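Putative aminotransferase (Actinomadura melliaura, PDB 4ZWV) probably acts as a pyridoxal phosphate-dependent sugar aminotransferase of the DegT/DnrJ/EryC1 family, involved in making the aminopentose of the indolocarbazole AT2433. Local coordinates at residues V20-A25 against G32-E37; S59-A64 against M181-F186; A64-D69 against L92-R97; Y217-T222 against G228-A233. One frame throughout, in Å; residues are numbered along the deposited sequence.

Contact 1: V20-A25 against G32-E37; sequences VAEVFA and GPRVAE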
loop_
_atom_site.group_PDB
_atom_site.type_symbol
_atom_site.label_atom_id
_atom_site.label_comp_id
_atom_site.label_asym_id
_atom_site.label_seq_id
_atom_site.Cartn_x
_atom_site.Cartn_y
_atom_site.Cartn_z
ATOM N N VAL A 20 9.251 17.991 6.795
ATOM C CA VAL A 20 8.950 17.729 5.382
ATOM C C VAL A 20 9.820 18.599 4.478
ATOM O O VAL A 20 10.307 18.141 3.439
ATOM C CB VAL A 20 7.456 17.956 5.073
ATOM C CG1 VAL A 20 7.193 17.916 3.566
ATOM C CG2 VAL A 20 6.624 16.899 5.789
ATOM N N ALA A 21 10.041 19.849 4.873
ATOM C CA ALA A 21 10.917 20.731 4.097
ATOM C C ALA A 21 12.315 20.123 3.970
ATOM O O ALA A 21 12.949 20.240 2.924
ATOM C CB ALA A 21 10.995 22.125 4.734
ATOM N N GLU A 22 12.781 19.494 5.047
ATOM C CA GLU A 22 14.085 18.829 5.070
ATOM C C GLU A 22 14.137 17.713 4.021
ATOM O O GLU A 22 15.118 17.589 3.282
ATOM C CB GLU A 22 14.376 18.274 6.475
ATOM C CG GLU A 22 15.698 17.509 6.612
ATOM C CD GLU A 22 15.801 16.695 7.909
ATOM O OE1 GLU A 22 14.845 16.692 8.713
ATOM O OE2 GLU A 22 16.845 16.046 8.124
ATOM N N VAL A 23 13.070 16.924 3.948
ATOM C CA VAL A 23 12.981 15.841 2.972
ATOM C C VAL A 23 13.017 16.405 1.560
ATOM O O VAL A 23 13.802 15.959 0.724
ATOM C CB VAL A 23 11.714 14.998 3.180
ATOM C CG1 VAL A 23 11.534 13.982 2.044
ATOM C CG2 VAL A 23 11.806 14.259 4.504
ATOM N N PHE A 24 12.181 17.395 1.292
ATOM C CA PHE A 24 12.160 17.987 -0.047
ATOM C C PHE A 24 13.519 18.600 -0.414
ATOM O O PHE A 24 13.996 18.453 -1.540
ATOM C CB PHE A 24 11.059 19.046 -0.154
ATOM C CG PHE A 24 9.661 18.496 -0.185
ATOM C CD1 PHE A 24 9.415 17.131 -0.301
ATOM C CD2 PHE A 24 8.575 19.357 -0.097
ATOM C CE1 PHE A 24 8.105 16.646 -0.319
ATOM C CE2 PHE A 24 7.277 18.878 -0.115
ATOM C CZ PHE A 24 7.034 17.525 -0.227
ATOM N N ALA A 25 14.148 19.286 0.536
ATOM C CA ALA A 25 15.425 19.940 0.274
ATOM C C ALA A 25 16.537 18.927 -0.005
ATOM O O ALA A 25 17.456 19.213 -0.775
ATOM C CB ALA A 25 15.803 20.846 1.453
ATOM N N GLY A 32 14.901 6.073 3.163
ATOM C CA GLY A 32 16.289 6.426 3.396
ATOM C C GLY A 32 16.587 6.791 4.839
ATOM O O GLY A 32 16.139 6.106 5.768
ATOM N N PRO A 33 17.335 7.885 5.044
ATOM C CA PRO A 33 17.806 8.221 6.391
ATOM C C PRO A 33 16.710 8.602 7.378
ATOM O O PRO A 33 16.888 8.335 8.568
ATOM C CB PRO A 33 18.756 9.409 6.152
ATOM C CG PRO A 33 18.369 9.954 4.817
ATOM C CD PRO A 33 17.897 8.776 4.014
ATOM N N ARG A 34 15.607 9.194 6.929
ATOM C CA ARG A 34 14.561 9.539 7.889
ATOM C C ARG A 34 13.861 8.276 8.388
ATOM O O ARG A 34 13.529 8.174 9.562
ATOM C CB ARG A 34 13.538 10.511 7.288
ATOM C CG ARG A 34 14.132 11.836 6.779
ATOM C CD ARG A 34 14.516 12.801 7.910
ATOM N NE ARG A 34 15.677 12.364 8.673
ATOM C CZ ARG A 34 16.933 12.443 8.251
ATOM N NH1 ARG A 34 17.916 12.015 9.029
ATOM N NH2 ARG A 34 17.211 12.936 7.051
ATOM N N VAL A 35 13.645 7.315 7.492
ATOM C CA VAL A 35 13.091 6.030 7.898
ATOM C C VAL A 35 13.996 5.369 8.932
ATOM O O VAL A 35 13.518 4.867 9.946
ATOM C CB VAL A 35 12.894 5.101 6.690
ATOM C CG1 VAL A 35 12.706 3.642 7.150
ATOM C CG2 VAL A 35 11.716 5.559 5.862
ATOM N N ALA A 36 15.303 5.383 8.684
ATOM C CA ALA A 36 16.254 4.800 9.632
ATOM C C ALA A 36 16.193 5.506 10.988
ATOM O O ALA A 36 16.193 4.852 12.030
ATOM C CB ALA A 36 17.668 4.852 9.068
ATOM N N GLU A 37 16.114 6.834 10.963
ATOM C CA GLU A 37 16.032 7.638 12.181
ATOM C C GLU A 37 14.760 7.327 12.973
ATOM O O GLU A 37 14.783 7.163 14.195
ATOM C CB GLU A 37 16.090 9.135 11.830
ATOM C CG GLU A 37 16.075 10.061 13.045
ATOM C CD GLU A 37 16.028 11.537 12.694
ATOM O OE1 GLU A 37 16.092 11.885 11.496
ATOM O OE2 GLU A 37 15.925 12.357 13.633
#

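Contact 2: S59-A64 against M181-F186; sequences SGLCLA and MCVFSF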
loop_
_atom_site.group_PDB
_atom_site.type_symbol
_atom_site.label_atom_id
_atom_site.label_comp_id
_atom_site.label_asym_id
_atom_site.label_seq_id
_atom_site.Cartn_x
_atom_site.Cartn_y
_atom_site.Cartn_z
ATOM N N SER A 59 -0.761 -2.673 5.517
ATOM C CA SER A 59 0.378 -3.320 4.873
ATOM C C SER A 59 1.204 -4.138 5.873
ATOM O O SER A 59 1.713 -5.211 5.523
ATOM C CB SER A 59 1.253 -2.280 4.167
ATOM O OG SER A 59 0.593 -1.818 2.990
ATOM N N GLY A 60 1.304 -3.665 7.117
ATOM C CA GLY A 60 1.991 -4.428 8.140
ATOM C C GLY A 60 1.328 -5.776 8.397
ATOM O O GLY A 60 2.007 -6.803 8.529
ATOM N N LEU A 61 -0.001 -5.773 8.444
ATOM C CA LEU A 61 -0.758 -7.020 8.632
ATOM C C LEU A 61 -0.584 -7.960 7.433
ATOM O O LEU A 61 -0.415 -9.159 7.604
ATOM C CB LEU A 61 -2.245 -6.719 8.844
ATOM C CG LEU A 61 -2.620 -6.046 10.164
ATOM C CD1 LEU A 61 -4.058 -5.539 10.107
ATOM C CD2 LEU A 61 -2.432 -7.019 11.334
ATOM N N CYS A 62 -0.612 -7.405 6.220
ATOM C CA CYS A 62 -0.417 -8.214 5.019
ATOM C C CYS A 62 0.958 -8.857 5.019
ATOM O O CYS A 62 1.103 -10.053 4.732
ATOM C CB CYS A 62 -0.583 -7.362 3.766
ATOM S SG CYS A 62 -2.287 -6.781 3.512
ATOM N N LEU A 63 1.969 -8.070 5.363
ATOM C CA LEU A 63 3.331 -8.592 5.437
ATOM C C LEU A 63 3.461 -9.659 6.523
ATOM O O LEU A 63 4.058 -10.710 6.293
ATOM C CB LEU A 63 4.318 -7.449 5.681
ATOM C CG LEU A 63 5.786 -7.806 5.901
ATOM C CD1 LEU A 63 6.312 -8.675 4.764
ATOM C CD2 LEU A 63 6.592 -6.530 5.988
ATOM N N ALA A 64 2.882 -9.412 7.699
ATOM C CA ALA A 64 2.948 -10.409 8.774
ATOM C C ALA A 64 2.356 -11.754 8.336
ATOM O O ALA A 64 2.942 -12.813 8.596
ATOM C CB ALA A 64 2.234 -9.885 10.024
HETATM N N MSE A 181 4.483 -11.274 16.662
HETATM C CA MSE A 181 4.505 -10.160 15.726
HETATM C C MSE A 181 3.427 -9.167 16.096
HETATM O O MSE A 181 2.310 -9.559 16.436
HETATM C CB MSE A 181 4.297 -10.643 14.286
HETATM C CG MSE A 181 5.473 -11.450 13.755
HETATM SE SE MSE A 181 5.342 -11.738 11.846
HETATM C CE MSE A 181 4.176 -13.284 11.917
ATOM N N CYS A 182 3.764 -7.883 16.028
ATOM C CA CYS A 182 2.825 -6.807 16.337
ATOM C C CYS A 182 2.784 -5.824 15.201
ATOM O O CYS A 182 3.815 -5.562 14.582
ATOM C CB CYS A 182 3.231 -6.051 17.590
ATOM S SG CYS A 182 3.124 -7.041 19.063
ATOM N N VAL A 183 1.606 -5.279 14.932
ATOM C CA VAL A 183 1.488 -4.228 13.917
ATOM C C VAL A 183 0.867 -2.979 14.514
ATOM O O VAL A 183 -0.260 -3.005 15.010
ATOM C CB VAL A 183 0.646 -4.658 12.691
ATOM C CG1 VAL A 183 0.617 -3.510 11.654
ATOM C CG2 VAL A 183 1.210 -5.941 12.069
ATOM N N PHE A 184 1.633 -1.893 14.491
ATOM C CA PHE A 184 1.135 -0.588 14.901
ATOM C C PHE A 184 0.710 0.222 13.683
ATOM O O PHE A 184 1.224 0.004 12.594
ATOM C CB PHE A 184 2.213 0.165 15.677
ATOM C CG PHE A 184 2.589 -0.494 16.972
ATOM C CD1 PHE A 184 3.612 -1.434 17.017
ATOM C CD2 PHE A 184 1.911 -0.180 18.139
ATOM C CE1 PHE A 184 3.967 -2.047 18.219
ATOM C CE2 PHE A 184 2.257 -0.789 19.349
ATOM C CZ PHE A 184 3.287 -1.718 19.390
ATOM N N SER A 185 -0.243 1.130 13.877
ATOM C CA SER A 185 -0.700 2.023 12.813
ATOM C C SER A 185 -0.365 3.468 13.128
ATOM O O SER A 185 -0.591 3.926 14.260
ATOM C CB SER A 185 -2.208 1.915 12.608
ATOM O OG SER A 185 -2.655 2.970 11.748
ATOM N N PHE A 186 0.134 4.177 12.110
ATOM C CA PHE A 186 0.379 5.613 12.219
ATOM C C PHE A 186 -0.501 6.376 11.231
ATOM O O PHE A 186 -0.139 7.448 10.730
ATOM C CB PHE A 186 1.865 5.920 11.991
ATOM C CG PHE A 186 2.792 5.092 12.842
ATOM C CD1 PHE A 186 2.537 4.894 14.198
ATOM C CD2 PHE A 186 3.911 4.503 12.280
ATOM C CE1 PHE A 186 3.401 4.123 14.975
ATOM C CE2 PHE A 186 4.766 3.733 13.044
ATOM C CZ PHE A 186 4.508 3.543 14.402
#

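Contact 3: A64-D69 against L92-R97; sequences ALRLLD and LADGRR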
loop_
_atom_site.group_PDB
_atom_site.type_symbol
_atom_site.label_atom_id
_atom_site.label_comp_id
_atom_site.label_asym_id
_atom_site.label_seq_id
_atom_site.Cartn_x
_atom_site.Cartn_y
_atom_site.Cartn_z
ATOM N N ALA A 64 2.882 -9.412 7.699
ATOM C CA ALA A 64 2.948 -10.409 8.774
ATOM C C ALA A 64 2.356 -11.754 8.336
ATOM O O ALA A 64 2.942 -12.813 8.596
ATOM C CB ALA A 64 2.234 -9.885 10.024
ATOM N N LEU A 65 1.218 -11.709 7.640
ATOM C CA LEU A 65 0.585 -12.937 7.166
ATOM C C LEU A 65 1.458 -13.626 6.118
ATOM O O LEU A 65 1.547 -14.853 6.083
ATOM C CB LEU A 65 -0.805 -12.633 6.603
ATOM C CG LEU A 65 -1.868 -12.325 7.666
ATOM C CD1 LEU A 65 -3.071 -11.667 6.998
ATOM C CD2 LEU A 65 -2.299 -13.590 8.396
ATOM N N ARG A 66 2.108 -12.854 5.252
ATOM C CA ARG A 66 2.960 -13.482 4.241
ATOM C C ARG A 66 4.169 -14.166 4.872
ATOM O O ARG A 66 4.678 -15.149 4.329
ATOM C CB ARG A 66 3.425 -12.463 3.198
ATOM C CG ARG A 66 2.311 -11.896 2.340
ATOM C CD ARG A 66 1.707 -12.918 1.379
ATOM N NE ARG A 66 0.553 -12.365 0.663
ATOM C CZ ARG A 66 -0.101 -12.978 -0.324
ATOM N NH1 ARG A 66 -1.139 -12.374 -0.905
ATOM N NH2 ARG A 66 0.286 -14.173 -0.745
ATOM N N LEU A 67 4.608 -13.673 6.030
ATOM C CA LEU A 67 5.785 -14.248 6.687
ATOM C C LEU A 67 5.525 -15.606 7.347
ATOM O O LEU A 67 6.462 -16.303 7.744
ATOM C CB LEU A 67 6.326 -13.262 7.731
ATOM C CG LEU A 67 6.957 -11.991 7.134
ATOM C CD1 LEU A 67 7.193 -10.960 8.214
ATOM C CD2 LEU A 67 8.272 -12.322 6.441
ATOM N N LEU A 68 4.257 -15.993 7.439
ATOM C CA LEU A 68 3.910 -17.239 8.115
ATOM C C LEU A 68 4.354 -18.444 7.330
ATOM O O LEU A 68 4.274 -18.457 6.112
ATOM C CB LEU A 68 2.412 -17.322 8.379
ATOM C CG LEU A 68 1.911 -16.233 9.311
ATOM C CD1 LEU A 68 0.437 -16.447 9.577
ATOM C CD2 LEU A 68 2.717 -16.220 10.608
ATOM N N ASP A 69 4.842 -19.441 8.060
ATOM C CA ASP A 69 5.222 -20.725 7.493
ATOM C C ASP A 69 4.203 -21.775 7.913
ATOM O O ASP A 69 4.235 -22.285 9.036
ATOM C CB ASP A 69 6.629 -21.118 7.952
ATOM C CG ASP A 69 7.041 -22.493 7.472
ATOM O OD1 ASP A 69 6.533 -22.943 6.421
ATOM O OD2 ASP A 69 7.875 -23.127 8.153
ATOM N N LEU A 92 -8.400 -12.097 3.938
ATOM C CA LEU A 92 -8.978 -12.495 2.657
ATOM C C LEU A 92 -7.988 -12.258 1.516
ATOM O O LEU A 92 -7.878 -13.093 0.608
ATOM C CB LEU A 92 -10.289 -11.743 2.402
ATOM C CG LEU A 92 -11.358 -11.990 3.470
ATOM C CD1 LEU A 92 -12.617 -11.210 3.150
ATOM C CD2 LEU A 92 -11.651 -13.474 3.585
ATOM N N ALA A 93 -7.260 -11.142 1.580
ATOM C CA ALA A 93 -6.281 -10.803 0.538
ATOM C C ALA A 93 -5.115 -11.784 0.553
ATOM O O ALA A 93 -4.478 -12.001 -0.482
ATOM C CB ALA A 93 -5.775 -9.373 0.711
ATOM N N ASP A 94 -4.865 -12.386 1.716
ATOM C CA ASP A 94 -3.815 -13.393 1.873
ATOM C C ASP A 94 -4.258 -14.753 1.339
ATOM O O ASP A 94 -3.473 -15.696 1.332
ATOM C CB ASP A 94 -3.418 -13.505 3.357
ATOM C CG ASP A 94 -2.138 -14.310 3.577
ATOM O OD1 ASP A 94 -1.075 -13.900 3.055
ATOM O OD2 ASP A 94 -2.196 -15.339 4.293
ATOM N N GLY A 95 -5.507 -14.852 0.882
ATOM C CA GLY A 95 -6.026 -16.091 0.315
ATOM C C GLY A 95 -6.530 -17.091 1.341
ATOM O O GLY A 95 -6.710 -18.268 1.015
ATOM N N ARG A 96 -6.798 -16.627 2.559
ATOM C CA ARG A 96 -7.226 -17.524 3.637
ATOM C C ARG A 96 -8.701 -17.374 3.970
ATOM O O ARG A 96 -9.381 -16.466 3.493
ATOM C CB ARG A 96 -6.403 -17.288 4.910
ATOM C CG ARG A 96 -4.920 -17.121 4.659
ATOM C CD ARG A 96 -4.288 -18.310 3.950
ATOM N NE ARG A 96 -2.920 -17.967 3.592
ATOM C CZ ARG A 96 -2.082 -18.768 2.942
ATOM N NH1 ARG A 96 -2.454 -19.995 2.598
ATOM N NH2 ARG A 96 -0.861 -18.337 2.645
ATOM N N ARG A 97 -9.178 -18.261 4.831
ATOM C CA ARG A 97 -10.558 -18.272 5.279
ATOM C C ARG A 97 -10.668 -17.757 6.719
ATOM O O ARG A 97 -9.923 -18.198 7.592
ATOM C CB ARG A 97 -11.093 -19.699 5.159
ATOM C CG ARG A 97 -12.332 -20.018 5.934
ATOM C CD ARG A 97 -12.806 -21.424 5.574
ATOM N NE ARG A 97 -11.851 -22.469 5.941
ATOM C CZ ARG A 97 -11.908 -23.156 7.078
ATOM N NH1 ARG A 97 -12.868 -22.897 7.955
ATOM N NH2 ARG A 97 -11.014 -24.102 7.343
HETATM O O HOH W 1 -0.625 -16.578 6.119
HETATM O O HOH W 2 0.698 -15.947 2.994
HETATM O O HOH W 3 -0.646 -11.224 2.921
#

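Contact 4: Y217-T222 against G228-A233; sequences YGIDRT and GAYDVA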
loop_
_atom_site.group_PDB
_atom_site.type_symbol
_atom_site.label_atom_id
_atom_site.label_comp_id
_atom_site.label_asym_id
_atom_site.label_seq_id
_atom_site.Cartn_x
_atom_site.Cartn_y
_atom_site.Cartn_z
ATOM N N TYR A 217 9.511 -5.585 -2.120
ATOM C CA TYR A 217 9.563 -6.515 -3.248
ATOM C C TYR A 217 10.533 -7.674 -3.078
ATOM O O TYR A 217 10.771 -8.405 -4.034
ATOM C CB TYR A 217 9.930 -5.776 -4.535
ATOM C CG TYR A 217 9.047 -4.604 -4.875
ATOM C CD1 TYR A 217 7.746 -4.796 -5.332
ATOM C CD2 TYR A 217 9.519 -3.309 -4.745
ATOM C CE1 TYR A 217 6.927 -3.708 -5.663
ATOM C CE2 TYR A 217 8.713 -2.209 -5.068
ATOM C CZ TYR A 217 7.423 -2.427 -5.528
ATOM O OH TYR A 217 6.646 -1.338 -5.876
ATOM N N GLY A 218 11.097 -7.856 -1.881
ATOM C CA GLY A 218 12.149 -8.855 -1.737
ATOM C C GLY A 218 13.498 -8.398 -2.269
ATOM O O GLY A 218 14.432 -9.206 -2.414
ATOM N N ILE A 219 13.608 -7.111 -2.575
ATOM C CA ILE A 219 14.835 -6.538 -3.129
ATOM C C ILE A 219 15.713 -5.964 -2.021
ATOM O O ILE A 219 15.282 -5.095 -1.255
ATOM C CB ILE A 219 14.508 -5.439 -4.171
ATOM C CG1 ILE A 219 13.773 -6.054 -5.373
ATOM C CG2 ILE A 219 15.781 -4.730 -4.627
ATOM C CD1 ILE A 219 13.239 -5.036 -6.382
ATOM N N ASP A 220 16.937 -6.477 -1.930
ATOM C CA ASP A 220 17.957 -5.940 -1.036
ATOM C C ASP A 220 18.362 -4.558 -1.553
ATOM O O ASP A 220 19.004 -4.436 -2.590
ATOM C CB ASP A 220 19.154 -6.898 -0.989
ATOM C CG ASP A 220 20.246 -6.440 -0.044
ATOM O OD1 ASP A 220 20.217 -5.279 0.411
ATOM O OD2 ASP A 220 21.144 -7.260 0.241
ATOM N N ARG A 221 17.999 -3.520 -0.810
ATOM C CA ARG A 221 18.201 -2.159 -1.294
ATOM C C ARG A 221 19.665 -1.724 -1.264
ATOM O O ARG A 221 20.016 -0.692 -1.831
ATOM C CB ARG A 221 17.335 -1.188 -0.492
ATOM C CG ARG A 221 15.839 -1.374 -0.776
ATOM C CD ARG A 221 14.971 -0.493 0.114
ATOM N NE ARG A 221 15.275 0.926 -0.066
ATOM C CZ ARG A 221 14.675 1.712 -0.951
ATOM N NH1 ARG A 221 13.734 1.224 -1.750
ATOM N NH2 ARG A 221 15.016 2.995 -1.034
ATOM N N THR A 222 20.522 -2.521 -0.637
ATOM C CA THR A 222 21.957 -2.240 -0.670
ATOM C C THR A 222 22.642 -2.813 -1.915
ATOM O O THR A 222 23.797 -2.488 -2.201
ATOM C CB THR A 222 22.679 -2.789 0.581
ATOM O OG1 THR A 222 22.722 -4.219 0.537
ATOM C CG2 THR A 222 21.966 -2.347 1.860
ATOM N N GLY A 228 21.923 -5.475 -12.143
ATOM C CA GLY A 228 21.073 -6.640 -11.954
ATOM C C GLY A 228 21.634 -7.615 -10.935
ATOM O O GLY A 228 21.300 -8.799 -10.958
ATOM N N ALA A 229 22.484 -7.115 -10.042
ATOM C CA ALA A 229 23.218 -7.959 -9.102
ATOM C C ALA A 229 22.455 -8.163 -7.798
ATOM O O ALA A 229 22.916 -7.802 -6.704
ATOM C CB ALA A 229 24.590 -7.360 -8.832
ATOM N N TYR A 230 21.264 -8.731 -7.914
ATOM C CA TYR A 230 20.459 -9.031 -6.745
ATOM C C TYR A 230 19.502 -10.162 -7.079
ATOM O O TYR A 230 19.179 -10.402 -8.248
ATOM C CB TYR A 230 19.694 -7.792 -6.262
ATOM C CG TYR A 230 18.695 -7.283 -7.279
ATOM C CD1 TYR A 230 19.108 -6.508 -8.358
ATOM C CD2 TYR A 230 17.342 -7.601 -7.165
ATOM C CE1 TYR A 230 18.192 -6.061 -9.306
ATOM C CE2 TYR A 230 16.422 -7.155 -8.098
ATOM C CZ TYR A 230 16.853 -6.397 -9.162
ATOM O OH TYR A 230 15.943 -5.960 -10.091
ATOM N N ASP A 231 19.070 -10.871 -6.045
ATOM C CA ASP A 231 18.157 -11.986 -6.222
ATOM C C ASP A 231 17.000 -11.858 -5.261
ATOM O O ASP A 231 17.199 -11.632 -4.066
ATOM C CB ASP A 231 18.855 -13.330 -6.004
ATOM C CG ASP A 231 17.874 -14.484 -6.019
ATOM O OD1 ASP A 231 17.369 -14.800 -7.112
ATOM O OD2 ASP A 231 17.610 -15.083 -4.941
ATOM N N VAL A 232 15.785 -11.990 -5.776
ATOM C CA VAL A 232 14.609 -11.996 -4.924
ATOM C C VAL A 232 14.297 -13.433 -4.518
ATOM O O VAL A 232 13.862 -14.239 -5.356
ATOM C CB VAL A 232 13.380 -11.372 -5.628
ATOM C CG1 VAL A 232 12.153 -11.491 -4.733
ATOM C CG2 VAL A 232 13.647 -9.909 -5.990
ATOM N N ALA A 233 14.577 -13.758 -3.252
ATOM C CA ALA A 233 14.346 -15.107 -2.727
ATOM C C ALA A 233 12.873 -15.380 -2.403
ATOM O O ALA A 233 12.388 -16.498 -2.536
ATOM C CB ALA A 233 15.206 -15.329 -1.493
HETATM O O HOH W 4 15.023 -11.638 -1.320
HETATM O O HOH W 5 17.481 -8.922 -3.430
#

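Contact 1: V20-A25 against G32-E37
The guanidinium of Arg34 meets one carboxylate over a face and another at its edge. Over the face lies Glu22 OE2, 3.3 Å from Arg34 NH2, in a salt bridge across the two helices. The planes are only 20° apart and the oxygen sits above the guanidinium, so no N-H points at it. Glu22 also has a second conformer. At the edge, nearly in plane, Glu37 OE1 accepts from Arg34 NE at 2.9 Å and from Arg34 NH1 at 3.1 Å. Bends at chi2 (-75°) and chi3 (71°) turn the guanidinium toward Glu37, one turn on in the same helix, and both nitrogens grip a single oxygen side-on. Nearer the backbone, Val23 CG2 touches Arg34 CG at 4.1 Å. Replacing Arg34 by an alanine would probably leave both glutamates without one of the two cations they share and uncover Val23 CG2. Arg19, one turn earlier in helix 16-26, is the other, forming salt bridges with both glutamates. The link between helices 16-26 and 33-46 is thus mainly electrostatic: the directional bonds fix the guanidinium to its own helix, while the attraction to Glu22 demands no exact alignment.

Contact 2: S59-A64 against M181-F186
Val183 stands upright from its strand and sets both methyls against the backbone of helix 57-66 at Gly60. CG1, anti to the backbone N (chi1 -178°), lies 3.9 Å from Gly60 CA, and Val183 CG2 rests 3.7 Å from Gly60 C. A beta carbon at Gly60 would run into CG1, so the missing side chain is what lets helix and strand come this close. Leu61 begins its side chain alongside the strand, but its end bends in: Leu61 CD2 reaches Val183 CG2 at 3.9 Å, the two branches crossing at a slant. One helical turn beyond Gly60, Ala64 faces residue 181, which is present as selenomethionine. Its long chain places Met181 SE 4.1 Å from Ala64 CB, and a bend at chi3 (-84°) turns the terminal methyl aside so that Met181 CE lies 3.6 Å from Ala64 O. The contact is apolar between side chains and buried. Helix and strand run almost antiparallel, at 163°, with their axes 8.2 Å apart. Ser185, farther along the strand, hydrogen-bonds the phosphate of the lysine-cofactor residue at position 190. A helix packed on the sheet beside the cofactor is consistent with the fold-type I large domain of pyridoxal phosphate enzymes. Strand 181-185 lies between strands 157-161 and 198-201 in the mixed seven-stranded sheet, and helix 57-66 packs over all three, with Leu61 and Ala64 reaching Ile159 and Leu63 reaching Leu200.

Contact 3: A64-D69 against L92-R97
Ala93, ending helix 85-93, brings its O to 3.4 Å from Arg66 NH1, too badly angled for a hydrogen bond; that nitrogen makes a weak one to Ala93 O of the second subunit. Asp94 carries the contact. Its OD1 sits over a face of the Arg66 guanidinium, 3.3 Å from Arg66 NE, with the two planes 79° apart; the attraction is of charge alone, and Arg66 has a second conformer. Asp94 CG rests 3.7 Å from Leu65 CB. Water 1 bridges Asp94 OD2 and Leu65 O, water 2 joins OD1 to Arg96 NH2, and water 3 joins OD1 to Arg66 NE, weakly at the arginine. Gly95, at positive phi (83°), closes the helix in a Schellman motif. Arg96 then turns back, its NE donating to Asp94 OD2 at 2.8 Å along an almost straight bond (173°), in the guanidinium plane but from above the carboxylate plane. An asparagine in place of Asp94 would probably leave Arg66 and Arg96 without the negative charge they share. Arg96 pairs with Glu72, and Arg97 opens strand 97-100. The contact ties the end of helix 57-66, whose Leu65 packs on Ile159, to the turn leading into that outermost strand of the sheet.

Contact 4: Y217-T222 against G228-A233
Gly218 O is held by two waters that link it to the facing loop segment, 228-233. Water 4 lies 2.7 Å from Gly218 O and passes on to Ala233 N; water 5 is 2.8 Å from Asp231 O and also bonds Gly218 O and Asp220 N. The two backbones are thus joined through solvent, with Gly218 and Val232 the nearest pair of residues. Gly218 adopts a positive phi (77°), and a beta carbon there would strike Val232 CG1. That methyl instead comes to 3.5 Å from Tyr217 O, while Val232 CG2, the other branch, lies 3.7 Å from Gly218 O. Ile219 fills the angle between Val232 and Tyr230: its CG1 touches Val232 CG2 at 3.9 Å and Tyr230 CE2 at 4.0 Å, the side chains crossing at a slant. With CG between its own backbone N and carbonyl carbon (chi1 63°), the Tyr230 ring is directed toward Ile219. Farther along, Asp220 OD1 accepts from Thr222 N and OG1, both reaching it from the same face of the carboxylate; the backbone bond makes an Asx turn that shapes the bend beyond Ile219. Much of the polar periphery belongs to the dimer. Of the second subunit, Trp89 NE1 bonds Tyr217 O, Glu85 bonds Tyr230 OH, and Thr58, a residue that binds pyridoxal phosphate, bonds Tyr217 OH. The paired segments form an irregular loop excursion between helices 205-214 and 243-273, reaching out from the body of the chain to lie against helix 85-93 of its partner.

From the N terminus, contact 1 closes the short connection between helices 16-26 and 33-46. Helix 57-66 then enters two contacts whose segments overlap at Ala64. Contact 3 closes first, after a small excursion through strand 76-79 and helix 85-93; contact 2 closes later, at strand 181-185, so its far longer loop encloses that of contact 3. The two touch directly, Met181 CE lying 3.5 Å from Leu68 CD2, and together they fix one helix to the middle and toward the edge of the main sheet. Contact 4 follows in series, closing the short loop between residues 222 and 228 before helix 243-273. Contacts 1, 3 and 4 all have residues reaching the second subunit.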